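Local coordinates for uncharacterized conserved protein YiiM (Geobacillus stearothermophilus, PDB 5YHH) that probably binds a molybdenum cofactor through its MOSC domain and acts as an oxidoreductase giving resistance to hydroxylaminopurine, at residues 98-103 / 175-180. Sequence-based numbering, arbitrary orientation.
Sequences LTEDDV and LSIAYI
V103 O accepts from I177 N at 2.9 Å, and S176 CA makes a close CH...O contact with the same oxygen. I177 N lies almost straight out from the V103 carbonyl, with a C=O...N angle of 161°. A second backbone bond runs from A178 N to E100 O, also 2.9 Å; here the donor sits well above the carbonyl plane. Y179 N, the third N-H of the helix's first turn, donates to S176 OG at 3.0 Å. S176 is thus the N-cap. Its OG lies between the backbone N and the carbonyl carbon (chi1 63°), where Y179 N can reach it. A water links OG to D101 O. Apolar contacts accompany these bonds. I177 CG2 meets E100 CG at 3.8 Å, and I177 CG1 comes within 4.2 Å of V103 CG1. I177 and V103 both also rest on V118 of strand 114-121. The E100 carboxylate turns away and is held by G148 N and H72 NE2. D101 OD1 touches the A178 CB methyl at 3.2 Å, a close van der Waals contact. The arrangement is a helix N-terminus whose first-turn N-H groups are shared between a serine N-cap and loop carbonyls. It ties the 98-103 loop of the MOSC domain to the start of the C-terminal three-helix domain.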
loop_
_atom_site.group_PDB
_atom_site.type_symbol
_atom_site.label_atom_id
_atom_site.label_comp_id
_atom_site.label_asym_id
_atom_site.label_seq_id
_atom_site.Cartn_x
_atom_site.Cartn_y
_atom_site.Cartn_z
ATOM N N LEU A 98 -11.549 -2.615 -0.947
ATOM C CA LEU A 98 -10.377 -3.198 -1.619
ATOM C C LEU A 98 -9.408 -3.708 -0.568
ATOM O O LEU A 98 -8.723 -2.906 0.086
ATOM C CB LEU A 98 -9.686 -2.164 -2.510
ATOM C CG LEU A 98 -10.459 -1.697 -3.768
ATOM C CD1 LEU A 98 -10.141 -0.266 -4.122
ATOM C CD2 LEU A 98 -10.181 -2.593 -4.979
ATOM N N THR A 99 -9.399 -5.027 -0.376
ATOM C CA THR A 99 -8.460 -5.681 0.528
ATOM C C THR A 99 -7.358 -6.433 -0.259
ATOM O O THR A 99 -7.429 -6.572 -1.491
ATOM C CB THR A 99 -9.166 -6.682 1.448
ATOM O OG1 THR A 99 -9.671 -7.737 0.637
ATOM C CG2 THR A 99 -10.297 -6.034 2.256
ATOM N N GLU A 100 -6.358 -6.930 0.463
ATOM C CA GLU A 100 -5.185 -7.587 -0.138
ATOM C C GLU A 100 -5.550 -8.865 -0.916
ATOM O O GLU A 100 -4.813 -9.287 -1.797
ATOM C CB GLU A 100 -4.148 -7.918 0.945
ATOM C CG GLU A 100 -3.559 -6.690 1.661
ATOM C CD GLU A 100 -4.439 -6.176 2.825
ATOM O OE1 GLU A 100 -5.587 -6.687 3.002
ATOM O OE2 GLU A 100 -4.000 -5.244 3.545
ATOM N N ASP A 101 -6.693 -9.477 -0.597
ATOM C CA ASP A 101 -7.159 -10.688 -1.285
ATOM C C ASP A 101 -7.765 -10.380 -2.651
ATOM O O ASP A 101 -7.789 -11.240 -3.517
ATOM C CB ASP A 101 -8.242 -11.428 -0.469
ATOM C CG ASP A 101 -7.696 -12.122 0.753
ATOM O OD1 ASP A 101 -6.636 -12.791 0.694
ATOM O OD2 ASP A 101 -8.384 -12.028 1.788
ATOM N N ASP A 102 -8.270 -9.160 -2.825
ATOM C CA ASP A 102 -9.001 -8.766 -4.031
ATOM C C ASP A 102 -8.152 -7.905 -4.971
ATOM O O ASP A 102 -8.494 -7.790 -6.137
ATOM C CB ASP A 102 -10.191 -7.895 -3.675
ATOM C CG ASP A 102 -11.164 -8.572 -2.725
ATOM O OD1 ASP A 102 -11.387 -9.815 -2.857
ATOM O OD2 ASP A 102 -11.679 -7.830 -1.835
ATOM N N VAL A 103 -7.113 -7.259 -4.459
ATOM C CA VAL A 103 -6.294 -6.360 -5.268
ATOM C C VAL A 103 -5.094 -7.144 -5.804
ATOM O O VAL A 103 -4.432 -7.886 -5.056
ATOM C CB VAL A 103 -5.825 -5.173 -4.425
ATOM C CG1 VAL A 103 -4.796 -4.309 -5.182
ATOM C CG2 VAL A 103 -7.015 -4.360 -3.974
ATOM N N LEU A 175 -2.356 -11.824 -9.724
ATOM C CA LEU A 175 -1.587 -12.182 -8.527
ATOM C C LEU A 175 -1.930 -11.221 -7.381
ATOM O O LEU A 175 -1.616 -10.036 -7.445
ATOM C CB LEU A 175 -0.095 -12.078 -8.789
ATOM C CG LEU A 175 0.444 -12.784 -10.040
ATOM C CD1 LEU A 175 1.937 -12.505 -10.180
ATOM C CD2 LEU A 175 0.178 -14.268 -10.040
ATOM N N SER A 176 -2.568 -11.725 -6.336
ATOM C CA SER A 176 -3.117 -10.841 -5.309
ATOM C C SER A 176 -2.002 -10.328 -4.430
ATOM O O SER A 176 -0.968 -10.953 -4.341
ATOM C CB SER A 176 -4.183 -11.542 -4.476
ATOM O OG SER A 176 -3.655 -12.628 -3.771
ATOM N N ILE A 177 -2.202 -9.183 -3.796
ATOM C CA ILE A 177 -1.232 -8.724 -2.793
ATOM C C ILE A 177 -1.125 -9.770 -1.659
ATOM O O ILE A 177 -0.041 -9.996 -1.132
ATOM C CB ILE A 177 -1.623 -7.333 -2.231
ATOM C CG1 ILE A 177 -1.534 -6.273 -3.342
ATOM C CG2 ILE A 177 -0.798 -6.970 -0.969
ATOM C CD1 ILE A 177 -0.133 -6.023 -3.856
ATOM N N ALA A 178 -2.233 -10.430 -1.294
ATOM C CA ALA A 178 -2.165 -11.468 -0.260
ATOM C C ALA A 178 -1.246 -12.602 -0.663
ATOM O O ALA A 178 -0.452 -13.061 0.149
ATOM C CB ALA A 178 -3.569 -12.029 0.116
ATOM N N TYR A 179 -1.388 -13.058 -1.911
ATOM C CA TYR A 179 -0.535 -14.116 -2.466
ATOM C C TYR A 179 0.922 -13.695 -2.450
ATOM O O TYR A 179 1.772 -14.466 -2.046
ATOM C CB TYR A 179 -0.966 -14.472 -3.904
ATOM C CG TYR A 179 -0.052 -15.442 -4.614
ATOM C CD1 TYR A 179 -0.089 -16.805 -4.330
ATOM C CD2 TYR A 179 0.856 -14.988 -5.579
ATOM C CE1 TYR A 179 0.755 -17.692 -4.985
ATOM C CE2 TYR A 179 1.709 -15.867 -6.232
ATOM C CZ TYR A 179 1.648 -17.212 -5.939
ATOM O OH TYR A 179 2.495 -18.062 -6.591
ATOM N N ILE A 180 1.208 -12.470 -2.904
ATOM C CA ILE A 180 2.590 -12.003 -2.996
ATOM C C ILE A 180 3.219 -11.881 -1.595
ATOM O O ILE A 180 4.341 -12.317 -1.388
ATOM C CB ILE A 180 2.721 -10.702 -3.800
ATOM C CG1 ILE A 180 2.330 -10.943 -5.280
ATOM C CG2 ILE A 180 4.139 -10.225 -3.726
ATOM C CD1 ILE A 180 2.027 -9.689 -6.119
HETATM O O HOH W 1 -5.976 -13.824 -2.731
#